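8-amino-8-demethylriboflavin N,N-dimethyltransferase (Streptomyces davawensis, PDB 4D7K) catalyses the S-adenosylmethionine-dependent double N-methylation of 8-amino-8-demethyl-D-riboflavin to the antibiotic roseoflavin, the last two steps of its biosynthesis. Local coordinates at residues A279-L284 against A323-V328; G329-G334 against V339-G344. All blocks are in the same frame, centred on the assembly; numbering follows the deposited sequence.

Interaction 1 (A279-L284 against A323-V328); sequences ARLLIL and AGFDIV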
ATOM      1  N   ALA A 279      15.921  -6.883 -41.264  1.00 70.36           N
ATOM      2  CA  ALA A 279      15.116  -5.796 -40.714  1.00 65.99           C
ATOM      3  C   ALA A 279      14.047  -6.356 -39.782  1.00 64.74           C
ATOM      4  O   ALA A 279      13.395  -7.349 -40.101  1.00 64.66           O
ATOM      5  CB  ALA A 279      14.484  -4.979 -41.830  1.00 60.24           C
ATOM      6  N   ARG A 280      13.876  -5.724 -38.626  1.00 52.65           N
ATOM      7  CA  ARG A 280      12.917  -6.208 -37.640  1.00 55.03           C
ATOM      8  C   ARG A 280      11.957  -5.130 -37.155  1.00 56.05           C
ATOM      9  O   ARG A 280      12.282  -3.942 -37.133  1.00 49.81           O
ATOM     10  CB  ARG A 280      13.644  -6.801 -36.429  1.00 48.79           C
ATOM     11  CG  ARG A 280      14.449  -8.054 -36.717  1.00 63.51           C
ATOM     12  CD  ARG A 280      13.554  -9.248 -36.986  1.00 59.09           C
ATOM     13  NE  ARG A 280      14.328 -10.471 -37.163  1.00 59.20           N
ATOM     14  CZ  ARG A 280      14.739 -10.940 -38.338  1.00 60.45           C
ATOM     15  NH1 ARG A 280      14.448 -10.293 -39.459  1.00 61.38           N
ATOM     16  NH2 ARG A 280      15.440 -12.062 -38.392  1.00 61.89           N
ATOM     17  N   LEU A 281      10.763  -5.572 -36.774  1.00 55.53           N
ATOM     18  CA  LEU A 281       9.840  -4.762 -35.997  1.00 55.27           C
ATOM     19  C   LEU A 281       9.870  -5.282 -34.567  1.00 51.17           C
ATOM     20  O   LEU A 281       9.546  -6.441 -34.322  1.00 54.16           O
ATOM     21  CB  LEU A 281       8.422  -4.824 -36.572  1.00 54.65           C
ATOM     22  CG  LEU A 281       7.291  -4.256 -35.709  1.00 52.37           C
ATOM     23  CD1 LEU A 281       7.532  -2.791 -35.375  1.00 52.79           C
ATOM     24  CD2 LEU A 281       5.954  -4.431 -36.411  1.00 53.01           C
ATOM     25  N   LEU A 282      10.285  -4.436 -33.630  1.00 48.55           N
ATOM     26  CA  LEU A 282      10.373  -4.838 -32.230  1.00 50.57           C
ATOM     27  C   LEU A 282       9.251  -4.203 -31.419  1.00 49.41           C
ATOM     28  O   LEU A 282       9.204  -2.984 -31.266  1.00 44.74           O
ATOM     29  CB  LEU A 282      11.732  -4.452 -31.638  1.00 40.31           C
ATOM     30  CG  LEU A 282      12.970  -4.787 -32.476  1.00 48.88           C
ATOM     31  CD1 LEU A 282      14.221  -4.268 -31.794  1.00 43.09           C
ATOM     32  CD2 LEU A 282      13.077  -6.290 -32.741  1.00 48.50           C
ATOM     33  N   ILE A 283       8.344  -5.027 -30.908  1.00 45.63           N
ATOM     34  CA  ILE A 283       7.243  -4.511 -30.106  1.00 47.17           C
ATOM     35  C   ILE A 283       7.507  -4.741 -28.624  1.00 43.95           C
ATOM     36  O   ILE A 283       7.646  -5.873 -28.166  1.00 44.33           O
ATOM     37  CB  ILE A 283       5.900  -5.149 -30.500  1.00 47.43           C
ATOM     38  CG1 ILE A 283       5.638  -4.950 -31.994  1.00 50.24           C
ATOM     39  CG2 ILE A 283       4.767  -4.537 -29.688  1.00 39.01           C
ATOM     40  CD1 ILE A 283       4.298  -5.480 -32.458  1.00 50.34           C
ATOM     41  N   LEU A 284       7.585  -3.647 -27.880  1.00 41.39           N
ATOM     42  CA  LEU A 284       7.873  -3.705 -26.457  1.00 48.20           C
ATOM     43  C   LEU A 284       6.569  -3.614 -25.672  1.00 46.43           C
ATOM     44  O   LEU A 284       5.852  -2.620 -25.755  1.00 49.73           O
ATOM     45  CB  LEU A 284       8.837  -2.583 -26.056  1.00 51.89           C
ATOM     46  CG  LEU A 284      10.342  -2.773 -26.307  1.00 51.80           C
ATOM     47  CD1 LEU A 284      10.661  -3.099 -27.756  1.00 52.18           C
ATOM     48  CD2 LEU A 284      11.109  -1.535 -25.876  1.00 50.53           C
ATOM     49  N   ALA A 323      -0.944  -8.293 -41.270  1.00 78.44           N
ATOM     50  CA  ALA A 323      -0.040  -7.244 -41.727  1.00 75.75           C
ATOM     51  C   ALA A 323       1.209  -7.816 -42.400  1.00 71.55           C
ATOM     52  O   ALA A 323       2.085  -7.067 -42.833  1.00 68.05           O
ATOM     53  CB  ALA A 323       0.352  -6.348 -40.567  1.00 69.90           C
ATOM     54  N   GLY A 324       1.288  -9.139 -42.484  1.00 68.44           N
ATOM     55  CA  GLY A 324       2.411  -9.790 -43.134  1.00 70.45           C
ATOM     56  C   GLY A 324       3.664  -9.853 -42.280  1.00 72.26           C
ATOM     57  O   GLY A 324       4.776  -9.685 -42.783  1.00 74.75           O
ATOM     58  N   PHE A 325       3.487 -10.097 -40.985  1.00 68.28           N
ATOM     59  CA  PHE A 325       4.618 -10.256 -40.076  1.00 62.75           C
ATOM     60  C   PHE A 325       4.655 -11.643 -39.443  1.00 62.23           C
ATOM     61  O   PHE A 325       3.625 -12.302 -39.306  1.00 61.28           O
ATOM     62  CB  PHE A 325       4.577  -9.200 -38.972  1.00 53.06           C
ATOM     63  CG  PHE A 325       5.103  -7.859 -39.387  1.00 53.11           C
ATOM     64  CD1 PHE A 325       6.462  -7.660 -39.563  1.00 56.22           C
ATOM     65  CD2 PHE A 325       4.244  -6.790 -39.577  1.00 54.25           C
ATOM     66  CE1 PHE A 325       6.953  -6.423 -39.934  1.00 57.36           C
ATOM     67  CE2 PHE A 325       4.729  -5.550 -39.950  1.00 57.38           C
ATOM     68  CZ  PHE A 325       6.086  -5.366 -40.129  1.00 54.02           C
ATOM     69  N   ASP A 326       5.851 -12.072 -39.050  1.00 62.60           N
ATOM     70  CA  ASP A 326       6.026 -13.323 -38.323  1.00 64.06           C
ATOM     71  C   ASP A 326       6.792 -13.095 -37.029  1.00 62.42           C
ATOM     72  O   ASP A 326       7.814 -12.410 -37.018  1.00 63.13           O
ATOM     73  CB  ASP A 326       6.758 -14.354 -39.182  1.00 74.36           C
ATOM     74  CG  ASP A 326       5.819 -15.353 -39.814  1.00 83.49           C
ATOM     75  OD1 ASP A 326       4.788 -15.669 -39.185  1.00 85.59           O
ATOM     76  OD2 ASP A 326       6.112 -15.822 -40.935  1.00 89.50           O
ATOM     77  N   ILE A 327       6.296 -13.671 -35.939  1.00 60.45           N
ATOM     78  CA  ILE A 327       6.981 -13.578 -34.658  1.00 59.03           C
ATOM     79  C   ILE A 327       8.198 -14.500 -34.639  1.00 53.77           C
ATOM     80  O   ILE A 327       8.063 -15.721 -34.696  1.00 54.44           O
ATOM     81  CB  ILE A 327       6.044 -13.933 -33.486  1.00 58.98           C
ATOM     82  CG1 ILE A 327       4.838 -12.994 -33.476  1.00 54.03           C
ATOM     83  CG2 ILE A 327       6.786 -13.855 -32.157  1.00 52.10           C
ATOM     84  CD1 ILE A 327       3.942 -13.162 -32.273  1.00 52.87           C
ATOM     85  N   VAL A 328       9.385 -13.906 -34.575  1.00 51.25           N
ATOM     86  CA  VAL A 328      10.620 -14.669 -34.474  1.00 50.13           C
ATOM     87  C   VAL A 328      10.777 -15.188 -33.051  1.00 53.86           C
ATOM     88  O   VAL A 328      11.209 -16.319 -32.832  1.00 55.64           O
ATOM     89  CB  VAL A 328      11.846 -13.818 -34.863  1.00 55.35           C
ATOM     90  CG1 VAL A 328      13.130 -14.604 -34.681  1.00 51.82           C
ATOM     91  CG2 VAL A 328      11.716 -13.341 -36.294  1.00 51.70           C
TER
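Leu281 and Phe325 make the tight part of this contact. Both are buried. The methyl CD2 of Leu281 sits over one face of the Phe325 ring, displaced toward its rim. Leu281 CD2 lies 4.0 Å from the centroid of the Phe325 ring, nearly on the ring normal (18° off), a CH-pi contact. The closest ring atom is Phe325 CZ, 3.8 Å from Leu281 CD2. With CG anti to the backbone N (chi1 168°), the isobutyl end of Leu281 is sent toward Phe325. The two side chains cross at about a right angle.

The other part is looser. Val328 is exposed, and its CG2 meets Arg280 NE obliquely at 4.0 Å. The bend of Arg280 at chi2 (-71°) helps carry the guanidinium across strand 337-344, where it touches Arg343. NH1 donates to Ala279 O at 3.2 Å, from above the carbonyl plane, and also to Pro277 O. NE forms a salt bridge with Glu341.

No hydrogen bond joins 279-284 to 323-328, because strand 337-344 lies between them. The sheet, ordered 3-2-1-4-5-7-6, is the Rossmann-like sheet of class I methyltransferases, and the contact joins its fifth strand to edge strand 325-333. A Schellman motif at Gly324 ends helix 313-322, whose Leu320 touches Phe325. Helix 259-270 packs on Leu281 through Leu266 and on Phe325 through Arg270.

Interaction 2 (G329-G334 against V339-G344); sequences GIHPAG and VIECRG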
ATOM      1  N   GLY A 329      10.404 -14.354 -32.087  1.00 46.29           N
ATOM      2  CA  GLY A 329      10.446 -14.740 -30.689  1.00 45.77           C
ATOM      3  C   GLY A 329       9.970 -13.641 -29.760  1.00 42.29           C
ATOM      4  O   GLY A 329       9.997 -12.464 -30.111  1.00 47.25           O
ATOM      5  N   ILE A 330       9.522 -14.029 -28.571  1.00 46.65           N
ATOM      6  CA  ILE A 330       9.149 -13.068 -27.541  1.00 43.25           C
ATOM      7  C   ILE A 330      10.142 -13.159 -26.388  1.00 47.50           C
ATOM      8  O   ILE A 330      10.046 -14.045 -25.537  1.00 46.94           O
ATOM      9  CB  ILE A 330       7.718 -13.309 -27.032  1.00 42.82           C
ATOM     10  CG1 ILE A 330       6.727 -13.231 -28.197  1.00 43.97           C
ATOM     11  CG2 ILE A 330       7.362 -12.309 -25.940  1.00 35.74           C
ATOM     12  CD1 ILE A 330       5.278 -13.393 -27.789  1.00 44.11           C
ATOM     13  N   HIS A 331      11.108 -12.247 -26.378  1.00 48.15           N
ATOM     14  CA  HIS A 331      12.198 -12.302 -25.411  1.00 45.13           C
ATOM     15  C   HIS A 331      11.832 -11.579 -24.125  1.00 45.78           C
ATOM     16  O   HIS A 331      11.477 -10.402 -24.153  1.00 49.72           O
ATOM     17  CB  HIS A 331      13.470 -11.695 -26.001  1.00 39.12           C
ATOM     18  CG  HIS A 331      13.771 -12.155 -27.391  1.00 45.20           C
ATOM     19  ND1 HIS A 331      14.687 -13.151 -27.664  1.00 45.35           N
ATOM     20  CD2 HIS A 331      13.284 -11.756 -28.590  1.00 45.91           C
ATOM     21  CE1 HIS A 331      14.749 -13.344 -28.970  1.00 50.52           C
ATOM     22  NE2 HIS A 331      13.906 -12.510 -29.555  1.00 51.90           N
ATOM     23  N   PRO A 332      11.921 -12.286 -22.991  1.00 42.74           N
ATOM     24  CA  PRO A 332      11.643 -11.702 -21.675  1.00 50.12           C
ATOM     25  C   PRO A 332      12.610 -10.569 -21.335  1.00 50.46           C
ATOM     26  O   PRO A 332      13.824 -10.743 -21.450  1.00 55.73           O
ATOM     27  CB  PRO A 332      11.834 -12.882 -20.713  1.00 47.21           C
ATOM     28  CG  PRO A 332      11.728 -14.104 -21.567  1.00 46.59           C
ATOM     29  CD  PRO A 332      12.270 -13.711 -22.901  1.00 42.86           C
ATOM     30  N   ALA A 333      12.068  -9.426 -20.929  1.00 43.93           N
ATOM     31  CA  ALA A 333      12.880  -8.284 -20.523  1.00 40.69           C
ATOM     32  C   ALA A 333      12.585  -7.947 -19.068  1.00 41.00           C
ATOM     33  O   ALA A 333      11.903  -6.966 -18.773  1.00 35.67           O
ATOM     34  CB  ALA A 333      12.612  -7.081 -21.424  1.00 35.50           C
ATOM     35  N   GLY A 334      13.092  -8.775 -18.161  1.00 40.25           N
ATOM     36  CA  GLY A 334      12.755  -8.655 -16.756  1.00 40.14           C
ATOM     37  C   GLY A 334      11.488  -9.433 -16.448  1.00 41.73           C
ATOM     38  O   GLY A 334      11.105 -10.329 -17.198  1.00 46.62           O
ATOM     39  N   VAL A 339      10.384  -8.195 -25.315  1.00 45.14           N
ATOM     40  CA  VAL A 339      10.615  -7.690 -26.656  1.00 47.67           C
ATOM     41  C   VAL A 339      10.080  -8.684 -27.677  1.00 48.94           C
ATOM     42  O   VAL A 339      10.621  -9.778 -27.835  1.00 45.64           O
ATOM     43  CB  VAL A 339      12.102  -7.425 -26.921  1.00 44.17           C
ATOM     44  CG1 VAL A 339      12.312  -7.001 -28.366  1.00 39.32           C
ATOM     45  CG2 VAL A 339      12.614  -6.357 -25.977  1.00 43.64           C
ATOM     46  N   ILE A 340       8.999  -8.303 -28.350  1.00 50.22           N
ATOM     47  CA  ILE A 340       8.431  -9.125 -29.407  1.00 49.62           C
ATOM     48  C   ILE A 340       9.184  -8.866 -30.702  1.00 52.27           C
ATOM     49  O   ILE A 340       9.034  -7.814 -31.309  1.00 48.66           O
ATOM     50  CB  ILE A 340       6.931  -8.837 -29.619  1.00 49.96           C
ATOM     51  CG1 ILE A 340       6.164  -8.981 -28.304  1.00 46.27           C
ATOM     52  CG2 ILE A 340       6.350  -9.767 -30.679  1.00 51.35           C
ATOM     53  CD1 ILE A 340       4.675  -8.695 -28.427  1.00 46.80           C
ATOM     54  N   GLU A 341      10.007  -9.821 -31.116  1.00 56.57           N
ATOM     55  CA  GLU A 341      10.771  -9.664 -32.347  1.00 56.75           C
ATOM     56  C   GLU A 341       9.966 -10.161 -33.543  1.00 60.09           C
ATOM     57  O   GLU A 341       9.612 -11.338 -33.615  1.00 65.72           O
ATOM     58  CB  GLU A 341      12.102 -10.408 -32.250  1.00 54.74           C
ATOM     59  CG  GLU A 341      13.009 -10.197 -33.445  1.00 61.01           C
ATOM     60  CD  GLU A 341      14.227 -11.096 -33.415  1.00 60.01           C
ATOM     61  OE1 GLU A 341      14.489 -11.705 -32.358  1.00 60.95           O
ATOM     62  OE2 GLU A 341      14.918 -11.198 -34.451  1.00 58.98           O
ATOM     63  N   CYS A 342       9.676  -9.260 -34.477  1.00 56.83           N
ATOM     64  CA  CYS A 342       8.847  -9.594 -35.636  1.00 57.15           C
ATOM     65  C   CYS A 342       9.605  -9.446 -36.948  1.00 58.01           C
ATOM     66  O   CYS A 342      10.405  -8.526 -37.118  1.00 61.59           O
ATOM     67  CB  CYS A 342       7.596  -8.715 -35.673  1.00 59.97           C
ATOM     68  SG  CYS A 342       6.592  -8.783 -34.183  1.00 71.07           S
ATOM     69  N   ARG A 343       9.329 -10.347 -37.882  1.00 54.69           N
ATOM     70  CA  ARG A 343      10.006 -10.354 -39.168  1.00 53.29           C
ATOM     71  C   ARG A 343       8.995 -10.270 -40.305  1.00 61.27           C
ATOM     72  O   ARG A 343       7.896 -10.819 -40.208  1.00 64.40           O
ATOM     73  CB  ARG A 343      10.861 -11.614 -39.301  1.00 54.75           C
ATOM     74  CG  ARG A 343      11.618 -11.760 -40.606  1.00 71.83           C
ATOM     75  CD  ARG A 343      12.381 -13.072 -40.606  1.00 83.54           C
ATOM     76  NE  ARG A 343      11.554 -14.159 -40.090  1.00 86.15           N
ATOM     77  CZ  ARG A 343      12.030 -15.307 -39.620  1.00 86.07           C
ATOM     78  NH1 ARG A 343      13.337 -15.524 -39.592  1.00 86.36           N
ATOM     79  NH2 ARG A 343      11.196 -16.234 -39.169  1.00 84.56           N
ATOM     80  N   GLY A 344       9.363  -9.577 -41.375  1.00 57.12           N
ATOM     81  CA  GLY A 344       8.522  -9.516 -42.554  1.00 70.99           C
ATOM     82  C   GLY A 344       8.548 -10.842 -43.286  1.00 78.06           C
ATOM     83  O   GLY A 344       9.620 -11.392 -43.549  1.00 78.66           O
TER
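The C-terminal beta hairpin of the methyltransferase domain is built here, from strands 325-333 and 337-344. These are strands 6 and 7 of the class I fold, with 325-333 at the sheet edge. The axes of segments 329-333 and 339-344 come within 4.7 Å, running antiparallel. His331 and Val339 form a hydrogen-bonded pair: Val339 N gives to His331 O at 2.7 Å, and His331 N gives to Val339 O at 2.9 Å. Gly329 and Glu341 form the next such pair. Its Glu341 N to Gly329 O bond is short, 2.8 Å, but the return bond from Gly329 N to Glu341 O is weak at 3.5 Å. Between them lies the non-hydrogen-bonded pair Ile330 and Ile340, with Ile330 CG2 4.3 Å from Ile340 CG1.

His331 and Glu341 point to the opposite face from these isoleucines and bond across the strands. NE2 of His331 donates to OE1 of Glu341 at 3.0 Å, with an N-H...O angle of 145°. The oxygen is met nearly along its C-O axis but lies tilted from the ring plane by 23°. Glu341 reaches the imidazole with CG anti to its backbone N (chi1 -175°) and the rest of the chain extended. OE2 forms salt bridges with Arg178 and Arg280, which would help to fix the carboxylate's rotation.

Phe174 packs edge-to-face with the His331 ring and also touches Val339 and Glu341. Trp316 of helix 313-322 touches Ile340, and Arg313 touches Ile330. Strand 280-285 runs antiparallel beside strand 337-344.

Both interactions belong to the end of the mixed sheet where the C-terminal hairpin is added, and both use strand 325-333. Interaction 2 joins neighbouring strands and rests on backbone hydrogen bonds and one His-carboxylate bond; it is partly buried. Interaction 1 reaches over the middle strand 337-344 and rests on side-chain packing; it is mostly buried, with one exposed residue. The backbone pairing runs on between them: Asp326 N lies 2.7 Å from Arg343 O and Val328 N 2.8 Å from Glu341 O, both probable hydrogen bonds. Glu341, on the middle strand, serves both contacts, while the packing of a methyl on an aromatic ring belongs to interaction 1 alone.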